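Local structure of ferredoxin (Thermus aquaticus, 1H98) at residues C24-G29 against Y33-E38; I9-Q14 against C49-I54; V3-C8 against E58-Q63. The protein transfers electrons in a wide variety of metabolic reactions, carrying one [3Fe-4S] and one [4Fe-4S] cluster in a small single-chain fold. All blocks are in the same frame, centred on the assembly; numbering follows the deposited sequence.

Along the chain the three contacts are concentric: the hairpin of interaction 1 (24-29 with 33-38) lies within the loop spanned by interaction 2 (9-14 with 49-54), and both lie within the span of interaction 3 (3-8 with 58-63). The centre of interaction 1 is about 14 Å from those of the other two, which are about 11 Å apart. Hairpin 25-27/32-34 borders the [4Fe-4S] cluster, whereas interactions 2 and 3 both reach the [3Fe-4S] cluster. Ile4, Ile25, Ile34 and Ile54 form an apolar core shared by the two cluster environments, and a backbone bond pairs Cys5 with Ala53. Lys12 joins its cluster loop to the hairpin at Asp27 and Gly29.

Interaction 1 (C24-G29 against Y33-E38); sequences CIYDGG and YIHPEE. With SF4 (iron/sulfur cluster), chain B.
Ile25 and Ile34 form a non-hydrogen-bonded pair of the antiparallel hairpin, their side chains side by side and pointing the same way, the two CG1 atoms 3.9 Å apart. This is the buried, tightly packed face: Ile34 CD1 comes within 3.7 Å of S4 of the [4Fe-4S] cluster, and Cys24 SG lies 3.6 Å from the same sulfur. Ile4 of strand 2-4 packs on both isoleucines. Tyr26 and Tyr33 form the next, hydrogen-bonded pair, each backbone N donating to the other's O; His35 N donates to Cys24 O in an almost straight bond.

On the partly exposed other face the tyrosines also pack closely, Tyr26 CB resting against Tyr33 CZ at 3.6 Å, with ring planes 37° apart. Tyr33 CG sits between its backbone N and carbonyl carbon (chi1 68°), bringing one ring face over Tyr26 CA, toward the rim, with Gly28 N at its edge. At the solvent side Tyr26 OH donates to the syn lone pair of Glu38 OE1 at 2.6 Å, ring and carboxylate planes 65° apart. The same oxygen lies 3.3 Å from Cys24 CB, so it touches both residues at the open end of the hairpin, away from its turn. An Asx turn, Gly29 N donating to Asp27 OD1, begins at the last residue of the first strand. The whole is a beta hairpin of the bacterial ferredoxin fold, one apolar face lining the [4Fe-4S] pocket.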
loop_
_atom_site.group_PDB
_atom_site.type_symbol
_atom_site.label_atom_id
_atom_site.label_comp_id
_atom_site.label_asym_id
_atom_site.label_seq_id
_atom_site.Cartn_x
_atom_site.Cartn_y
_atom_site.Cartn_z
ATOM N N CYS A 24 3.332 9.158 1.592
ATOM C CA CYS A 24 4.289 8.067 1.484
ATOM C C CYS A 24 3.833 6.929 0.562
ATOM O O CYS A 24 4.303 5.799 0.685
ATOM C CB CYS A 24 4.616 7.527 2.874
ATOM S SG CYS A 24 3.215 6.783 3.722
ATOM N N ILE A 25 2.915 7.225 -0.352
ATOM C CA ILE A 25 2.424 6.229 -1.304
ATOM C C ILE A 25 3.003 6.635 -2.655
ATOM O O ILE A 25 2.733 7.738 -3.149
ATOM C CB ILE A 25 0.882 6.187 -1.356
ATOM C CG1 ILE A 25 0.325 5.821 0.026
ATOM C CG2 ILE A 25 0.418 5.166 -2.401
ATOM C CD1 ILE A 25 -1.187 5.802 0.114
ATOM N N TYR A 26 3.798 5.746 -3.244
ATOM C CA TYR A 26 4.487 6.031 -4.497
ATOM C C TYR A 26 4.223 5.040 -5.629
ATOM O O TYR A 26 3.874 3.879 -5.397
ATOM C CB TYR A 26 5.998 6.077 -4.244
ATOM C CG TYR A 26 6.433 6.973 -3.105
ATOM C CD1 TYR A 26 6.664 8.334 -3.315
ATOM C CD2 TYR A 26 6.647 6.454 -1.821
ATOM C CE1 TYR A 26 7.100 9.160 -2.287
ATOM C CE2 TYR A 26 7.086 7.272 -0.785
ATOM C CZ TYR A 26 7.310 8.625 -1.030
ATOM O OH TYR A 26 7.760 9.438 -0.025
ATOM N N ASP A 27 4.456 5.501 -6.856
ATOM C CA ASP A 27 4.269 4.694 -8.057
ATOM C C ASP A 27 5.387 3.661 -8.157
ATOM O O ASP A 27 6.558 4.016 -8.267
ATOM C CB ASP A 27 4.284 5.607 -9.294
ATOM C CG ASP A 27 3.844 4.895 -10.566
ATOM O OD1 ASP A 27 3.760 3.652 -10.593
ATOM O OD2 ASP A 27 3.574 5.593 -11.559
ATOM N N GLY A 28 5.018 2.384 -8.148
ATOM C CA GLY A 28 6.006 1.327 -8.237
ATOM C C GLY A 28 5.969 0.575 -9.553
ATOM O O GLY A 28 6.499 -0.531 -9.653
ATOM N N GLY A 29 5.333 1.157 -10.565
ATOM C CA GLY A 29 5.256 0.502 -11.858
ATOM C C GLY A 29 3.955 -0.249 -12.043
ATOM O O GLY A 29 2.967 0.329 -12.492
ATOM N N TYR A 33 2.938 1.668 -3.997
ATOM C CA TYR A 33 3.414 0.992 -2.801
ATOM C C TYR A 33 3.506 1.995 -1.675
ATOM O O TYR A 33 3.546 3.205 -1.915
ATOM C CB TYR A 33 4.778 0.336 -3.053
ATOM C CG TYR A 33 5.903 1.321 -3.268
ATOM C CD1 TYR A 33 6.675 1.766 -2.195
ATOM C CD2 TYR A 33 6.191 1.816 -4.540
ATOM C CE1 TYR A 33 7.699 2.681 -2.381
ATOM C CE2 TYR A 33 7.216 2.730 -4.737
ATOM C CZ TYR A 33 7.965 3.159 -3.655
ATOM O OH TYR A 33 8.983 4.069 -3.847
ATOM N N ILE A 34 3.505 1.486 -0.448
ATOM C CA ILE A 34 3.597 2.316 0.744
ATOM C C ILE A 34 5.003 2.198 1.319
ATOM O O ILE A 34 5.498 1.086 1.541
ATOM C CB ILE A 34 2.548 1.881 1.805
ATOM C CG1 ILE A 34 1.139 2.278 1.340
ATOM C CG2 ILE A 34 2.859 2.509 3.157
ATOM C CD1 ILE A 34 0.012 1.695 2.181
ATOM N N HIS A 35 5.675 3.330 1.515
ATOM C CA HIS A 35 7.013 3.296 2.086
ATOM C C HIS A 35 6.869 2.979 3.580
ATOM O O HIS A 35 6.371 3.795 4.352
ATOM C CB HIS A 35 7.729 4.624 1.876
ATOM C CG HIS A 35 9.193 4.555 2.159
ATOM N ND1 HIS A 35 10.148 4.839 1.208
ATOM C CD2 HIS A 35 9.869 4.207 3.280
ATOM C CE1 HIS A 35 11.351 4.668 1.732
ATOM N NE2 HIS A 35 11.207 4.284 2.988
ATOM N N PRO A 36 7.375 1.812 4.010
ATOM C CA PRO A 36 7.326 1.310 5.389
ATOM C C PRO A 36 7.901 2.224 6.457
ATOM O O PRO A 36 7.355 2.307 7.557
ATOM C CB PRO A 36 8.120 0.005 5.312
ATOM C CG PRO A 36 8.021 -0.390 3.869
ATOM C CD PRO A 36 8.191 0.921 3.171
ATOM N N GLU A 37 9.012 2.879 6.138
ATOM C CA GLU A 37 9.680 3.774 7.081
ATOM C C GLU A 37 9.012 5.141 7.209
ATOM O O GLU A 37 9.322 5.893 8.126
ATOM C CB GLU A 37 11.153 3.969 6.686
ATOM C CG GLU A 37 11.953 2.683 6.434
ATOM C CD GLU A 37 12.227 1.864 7.697
ATOM O OE1 GLU A 37 12.982 2.344 8.571
ATOM O OE2 GLU A 37 11.709 0.725 7.805
ATOM N N GLU A 38 8.126 5.477 6.275
ATOM C CA GLU A 38 7.451 6.774 6.310
ATOM C C GLU A 38 6.015 6.687 6.824
ATOM O O GLU A 38 5.507 7.633 7.438
ATOM C CB GLU A 38 7.466 7.428 4.922
ATOM C CG GLU A 38 8.859 7.741 4.403
ATOM C CD GLU A 38 8.863 8.359 3.008
ATOM O OE1 GLU A 38 7.793 8.463 2.374
ATOM O OE2 GLU A 38 9.955 8.745 2.544
HETATM FE FE1 SF4 B . 0.338 4.970 6.079
HETATM FE FE2 SF4 B . -0.469 7.123 4.519
HETATM FE FE3 SF4 B . -2.066 4.873 4.708
HETATM FE FE4 SF4 B . -1.778 6.593 6.847
HETATM S S1 SF4 B . -2.767 7.084 4.804
HETATM S S2 SF4 B . -1.694 4.223 6.893
HETATM S S3 SF4 B . 0.426 7.218 6.656
HETATM S S4 SF4 B . 0.075 4.988 3.770
#

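Interaction 2 (I9-Q14 against C49-I54); sequences IGVKDQ and CPVNAI. With F3S (Fe3-s4 cluster), chain C.
Val11 is the first residue of 9-14 to meet the other segment: its CG1 approaches Val51 CG1 at 4.3 Å, a light apolar touch at the surface. With CG1 anti to the backbone N (chi1 179°), that methyl also lies 3.7 Å from S4 of the [3Fe-4S] cluster; Val51 CG2 reaches the same sulfur at an equal distance, so the two valines converge on it. Lys12 turns away, its NZ making a salt bridge to Asp27 and a hydrogen bond to Gly29 O.

Asp13 comes next, its carboxylate carbon CG lying 3.5 Å from Pro50 CG and its OD2 alongside Pro50 CD. OD2 shares a hydrogen bond with Ser15 OG; against the proline CH2 groups the carboxylate makes van der Waals contact only. Asp13 N stands 3.3 Å from cluster S4. At Gln14 the backbone N comes within 3.1 Å of S1, while NE2 bends back to donate to Lys12 O, which lies near its amide plane.

In the second segment, Cys49 SG binds iron FE4 at 2.3 Å and accepts a hydrogen bond from Ala53 N, with a weaker one from Val51 N. The segments make no hydrogen bond to each other and meet chiefly through the cluster. N-H groups near cluster sulfides (Asp13, Gln14) and on the ligand sulfur would probably stabilise negative charge there, and so may tune the reduction potential.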
loop_
_atom_site.group_PDB
_atom_site.type_symbol
_atom_site.label_atom_id
_atom_site.label_comp_id
_atom_site.label_asym_id
_atom_site.label_seq_id
_atom_site.Cartn_x
_atom_site.Cartn_y
_atom_site.Cartn_z
ATOM N N ILE A 9 -2.744 -3.969 -8.690
ATOM C CA ILE A 9 -2.174 -4.290 -9.989
ATOM C C ILE A 9 -3.243 -4.255 -11.073
ATOM O O ILE A 9 -4.283 -4.901 -10.960
ATOM C CB ILE A 9 -1.487 -5.671 -9.967
ATOM C CG1 ILE A 9 -0.388 -5.686 -8.901
ATOM C CG2 ILE A 9 -0.890 -5.997 -11.340
ATOM C CD1 ILE A 9 0.292 -7.032 -8.743
ATOM N N GLY A 10 -2.984 -3.486 -12.121
ATOM C CA GLY A 10 -3.938 -3.374 -13.206
ATOM C C GLY A 10 -5.022 -2.358 -12.916
ATOM O O GLY A 10 -5.902 -2.144 -13.745
ATOM N N VAL A 11 -4.967 -1.725 -11.747
ATOM C CA VAL A 11 -5.968 -0.732 -11.374
ATOM C C VAL A 11 -5.329 0.626 -11.101
ATOM O O VAL A 11 -5.652 1.603 -11.766
ATOM C CB VAL A 11 -6.780 -1.189 -10.142
ATOM C CG1 VAL A 11 -7.799 -0.121 -9.750
ATOM C CG2 VAL A 11 -7.484 -2.504 -10.449
ATOM N N LYS A 12 -4.423 0.677 -10.128
ATOM C CA LYS A 12 -3.728 1.911 -9.762
ATOM C C LYS A 12 -4.665 3.117 -9.720
ATOM O O LYS A 12 -4.374 4.171 -10.289
ATOM C CB LYS A 12 -2.558 2.162 -10.718
ATOM C CG LYS A 12 -1.511 1.060 -10.684
ATOM C CD LYS A 12 -0.412 1.263 -11.717
ATOM C CE LYS A 12 0.403 2.512 -11.436
ATOM N NZ LYS A 12 1.510 2.685 -12.414
ATOM N N ASP A 13 -5.761 2.963 -8.984
ATOM C CA ASP A 13 -6.775 4.003 -8.854
ATOM C C ASP A 13 -6.245 5.330 -8.324
ATOM O O ASP A 13 -6.709 6.391 -8.734
ATOM C CB ASP A 13 -7.917 3.507 -7.967
ATOM C CG ASP A 13 -8.981 4.556 -7.761
ATOM O OD1 ASP A 13 -9.892 4.669 -8.608
ATOM O OD2 ASP A 13 -8.897 5.275 -6.753
ATOM N N GLN A 14 -5.340 5.259 -7.352
ATOM C CA GLN A 14 -4.707 6.428 -6.739
ATOM C C GLN A 14 -5.511 7.277 -5.756
ATOM O O GLN A 14 -5.002 8.285 -5.264
ATOM C CB GLN A 14 -4.040 7.306 -7.803
ATOM C CG GLN A 14 -2.910 6.596 -8.535
ATOM C CD GLN A 14 -2.478 7.311 -9.803
ATOM O OE1 GLN A 14 -1.937 8.414 -9.754
ATOM N NE2 GLN A 14 -2.701 6.674 -10.948
ATOM N N CYS A 49 -9.305 3.103 -0.997
ATOM C CA CYS A 49 -9.067 2.223 -2.130
ATOM C C CYS A 49 -10.332 1.484 -2.557
ATOM O O CYS A 49 -10.841 0.634 -1.825
ATOM C CB CYS A 49 -7.951 1.229 -1.833
ATOM S SG CYS A 49 -7.641 0.124 -3.233
ATOM N N PRO A 50 -10.807 1.737 -3.795
ATOM C CA PRO A 50 -12.016 1.098 -4.322
ATOM C C PRO A 50 -11.935 -0.418 -4.492
ATOM O O PRO A 50 -12.966 -1.093 -4.550
ATOM C CB PRO A 50 -12.224 1.818 -5.656
ATOM C CG PRO A 50 -10.847 2.130 -6.080
ATOM C CD PRO A 50 -10.211 2.628 -4.805
ATOM N N VAL A 51 -10.717 -0.952 -4.564
ATOM C CA VAL A 51 -10.537 -2.390 -4.728
ATOM C C VAL A 51 -10.027 -3.111 -3.472
ATOM O O VAL A 51 -9.576 -4.256 -3.547
ATOM C CB VAL A 51 -9.650 -2.728 -5.961
ATOM C CG1 VAL A 51 -10.395 -2.396 -7.248
ATOM C CG2 VAL A 51 -8.324 -1.973 -5.904
ATOM N N ASN A 52 -10.101 -2.443 -2.322
ATOM C CA ASN A 52 -9.679 -3.039 -1.045
ATOM C C ASN A 52 -8.267 -3.624 -1.087
ATOM O O ASN A 52 -8.004 -4.688 -0.534
ATOM C CB ASN A 52 -10.670 -4.138 -0.636
ATOM C CG ASN A 52 -12.097 -3.639 -0.584
ATOM O OD1 ASN A 52 -12.383 -2.642 0.067
ATOM N ND2 ASN A 52 -12.999 -4.319 -1.284
ATOM N N ALA A 53 -7.343 -2.907 -1.707
ATOM C CA ALA A 53 -5.978 -3.401 -1.821
ATOM C C ALA A 53 -5.088 -3.160 -0.609
ATOM O O ALA A 53 -4.072 -3.828 -0.453
ATOM C CB ALA A 53 -5.316 -2.801 -3.065
ATOM N N ILE A 54 -5.481 -2.235 0.260
ATOM C CA ILE A 54 -4.656 -1.861 1.403
ATOM C C ILE A 54 -5.017 -2.510 2.735
ATOM O O ILE A 54 -6.170 -2.472 3.164
ATOM C CB ILE A 54 -4.630 -0.326 1.554
ATOM C CG1 ILE A 54 -4.272 0.314 0.206
ATOM C CG2 ILE A 54 -3.610 0.082 2.600
ATOM C CD1 ILE A 54 -4.317 1.819 0.196
HETATM FE FE1 F3S C . -4.209 3.252 -4.185
HETATM FE FE3 F3S C . -3.735 1.051 -5.845
HETATM FE FE4 F3S C . -6.115 1.294 -4.449
HETATM S S1 F3S C . -3.197 3.250 -6.266
HETATM S S2 F3S C . -6.464 3.581 -4.424
HETATM S S3 F3S C . -3.991 1.037 -3.511
HETATM S S4 F3S C . -5.852 0.640 -6.637
#

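Interaction 3 (V3-C8 against E58-Q63); sequences VICEPC and EDVPEQ. Unlike the reference sequence in segment 3-8: Glu6 (reference Gln). With F3S (Fe3-s4 cluster), chain C.
The backbones stay well separated, nearest at Val3 and Val60 with their CA atoms 7.5 Å apart, and no hydrogen bond joins strand 2-4 and the turn after it to segment 58-63, a loop between two short 3-10 pieces. Side chains alone bridge the gap. Val60 divides its two methyls between two partners: CG2 rests 4.0 Å from Val3 CB, and CG1 lies at the same distance from Cys5 SG. This fork follows from its first torsion (170°), which puts CG1 anti to the backbone N and CG2 beside it. Val3 and Cys5 project from the same side of their strand and the extended backbone beyond it, towards Val60, whereas Ile4 between them turns the other way.

All three touching residues are buried. Tyr55 of strand 54-56 packs on Cys5 and Val60, and residues of helix 66-74 complete the surroundings, Ile68 and Asn71 against Val3 and Tyr67 against Cys5. Val3 pairs with Tyr55 through the backbone, and just beyond the strands Cys5 bonds to Ala53. Val60 therefore fastens the chain leading from that sheet to the C-terminal helix back onto the strand.

The other side of segment 3-8 belongs to the [3Fe-4S] cluster. Ile4 CG2 lies 3.8 Å from S3, and at the end of the short 3-10 piece 6-8 Cys8 SG binds iron FE3 at 2.2 Å. Cys5 SG lies among Val60, Tyr55, Trp64 and Tyr67, turned away from the cluster, and is not one of its ligands. With neither hydrogen bond nor charge pair between the two segments, the contact probably rests on dispersion and the burial of apolar surface, joining the linker to the back of the strand whose front lines the cluster.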
loop_
_atom_site.group_PDB
_atom_site.type_symbol
_atom_site.label_atom_id
_atom_site.label_comp_id
_atom_site.label_asym_id
_atom_site.label_seq_id
_atom_site.Cartn_x
_atom_site.Cartn_y
_atom_site.Cartn_z
ATOM N N VAL A 3 0.229 -1.948 3.911
ATOM C CA VAL A 3 0.788 -2.553 2.709
ATOM C C VAL A 3 -0.216 -2.602 1.562
ATOM O O VAL A 3 -1.377 -2.937 1.775
ATOM C CB VAL A 3 1.250 -4.012 3.029
ATOM C CG1 VAL A 3 1.842 -4.683 1.797
ATOM C CG2 VAL A 3 2.270 -4.011 4.183
ATOM N N ILE A 4 0.223 -2.240 0.355
ATOM C CA ILE A 4 -0.653 -2.295 -0.815
ATOM C C ILE A 4 -0.473 -3.682 -1.428
ATOM O O ILE A 4 0.641 -4.074 -1.810
ATOM C CB ILE A 4 -0.323 -1.189 -1.863
ATOM C CG1 ILE A 4 -0.645 0.194 -1.283
ATOM C CG2 ILE A 4 -1.107 -1.437 -3.150
ATOM C CD1 ILE A 4 -0.352 1.353 -2.213
ATOM N N CYS A 5 -1.563 -4.434 -1.493
ATOM C CA CYS A 5 -1.516 -5.788 -2.012
ATOM C C CYS A 5 -1.954 -5.949 -3.466
ATOM O O CYS A 5 -2.167 -4.968 -4.185
ATOM C CB CYS A 5 -2.284 -6.725 -1.073
ATOM S SG CYS A 5 -1.660 -6.686 0.641
ATOM N N GLU A 6 -2.126 -7.204 -3.870
ATOM C CA GLU A 6 -2.493 -7.586 -5.228
ATOM C C GLU A 6 -3.552 -6.820 -6.030
ATOM O O GLU A 6 -3.316 -6.488 -7.191
ATOM C CB GLU A 6 -2.826 -9.075 -5.248
ATOM C CG GLU A 6 -3.035 -9.643 -6.630
ATOM C CD GLU A 6 -2.921 -11.148 -6.642
ATOM O OE1 GLU A 6 -1.809 -11.665 -6.365
ATOM O OE2 GLU A 6 -3.944 -11.807 -6.929
ATOM N N PRO A 7 -4.716 -6.514 -5.430
ATOM C CA PRO A 7 -5.771 -5.793 -6.159
ATOM C C PRO A 7 -5.381 -4.493 -6.883
ATOM O O PRO A 7 -6.051 -4.089 -7.838
ATOM C CB PRO A 7 -6.822 -5.547 -5.072
ATOM C CG PRO A 7 -6.644 -6.719 -4.170
ATOM C CD PRO A 7 -5.149 -6.793 -4.050
ATOM N N CYS A 8 -4.314 -3.843 -6.429
ATOM C CA CYS A 8 -3.856 -2.590 -7.031
ATOM C C CYS A 8 -3.322 -2.798 -8.444
ATOM O O CYS A 8 -3.440 -1.910 -9.290
ATOM C CB CYS A 8 -2.759 -1.941 -6.168
ATOM S SG CYS A 8 -2.211 -0.289 -6.717
ATOM N N GLU A 58 -0.151 -6.295 9.890
ATOM C CA GLU A 58 -0.567 -7.383 10.771
ATOM C C GLU A 58 -1.789 -8.127 10.235
ATOM O O GLU A 58 -2.021 -9.279 10.595
ATOM C CB GLU A 58 -0.904 -6.846 12.169
ATOM C CG GLU A 58 -0.019 -5.702 12.670
ATOM C CD GLU A 58 -0.434 -4.337 12.122
ATOM O OE1 GLU A 58 0.265 -3.819 11.226
ATOM O OE2 GLU A 58 -1.459 -3.786 12.586
ATOM N N ASP A 59 -2.548 -7.478 9.357
ATOM C CA ASP A 59 -3.763 -8.063 8.815
ATOM C C ASP A 59 -3.684 -8.488 7.355
ATOM O O ASP A 59 -4.697 -8.869 6.763
ATOM C CB ASP A 59 -4.932 -7.095 9.014
ATOM C CG ASP A 59 -5.179 -6.758 10.485
ATOM O OD1 ASP A 59 -5.218 -7.688 11.325
ATOM O OD2 ASP A 59 -5.343 -5.557 10.800
ATOM N N VAL A 60 -2.495 -8.422 6.765
ATOM C CA VAL A 60 -2.327 -8.824 5.370
ATOM C C VAL A 60 -2.737 -10.295 5.219
ATOM O O VAL A 60 -2.250 -11.159 5.962
ATOM C CB VAL A 60 -0.864 -8.643 4.899
ATOM C CG1 VAL A 60 -0.660 -9.285 3.532
ATOM C CG2 VAL A 60 -0.514 -7.158 4.844
ATOM N N PRO A 61 -3.665 -10.593 4.282
ATOM C CA PRO A 61 -4.133 -11.967 4.047
ATOM C C PRO A 61 -2.969 -12.922 3.819
ATOM O O PRO A 61 -2.021 -12.594 3.104
ATOM C CB PRO A 61 -4.996 -11.824 2.788
ATOM C CG PRO A 61 -5.556 -10.453 2.931
ATOM C CD PRO A 61 -4.340 -9.655 3.370
ATOM N N GLU A 62 -3.069 -14.113 4.402
ATOM C CA GLU A 62 -2.033 -15.138 4.311
ATOM C C GLU A 62 -1.554 -15.350 2.882
ATOM O O GLU A 62 -0.363 -15.506 2.631
ATOM C CB GLU A 62 -2.557 -16.456 4.885
ATOM C CG GLU A 62 -1.471 -17.387 5.412
ATOM N N GLN A 63 -2.481 -15.274 1.938
ATOM C CA GLN A 63 -2.169 -15.476 0.532
ATOM C C GLN A 63 -1.394 -14.320 -0.094
ATOM O O GLN A 63 -0.728 -14.491 -1.117
ATOM C CB GLN A 63 -3.455 -15.723 -0.251
ATOM C CG GLN A 63 -4.266 -16.930 0.230
ATOM C CD GLN A 63 -5.043 -16.678 1.519
ATOM O OE1 GLN A 63 -5.177 -15.539 1.977
ATOM N NE2 GLN A 63 -5.578 -17.744 2.097
HETATM FE FE1 F3S C . -4.209 3.252 -4.185
HETATM FE FE3 F3S C . -3.735 1.051 -5.845
HETATM FE FE4 F3S C . -6.115 1.294 -4.449
HETATM S S1 F3S C . -3.197 3.250 -6.266
HETATM S S2 F3S C . -6.464 3.581 -4.424
HETATM S S3 F3S C . -3.991 1.037 -3.511
HETATM S S4 F3S C . -5.852 0.640 -6.637
#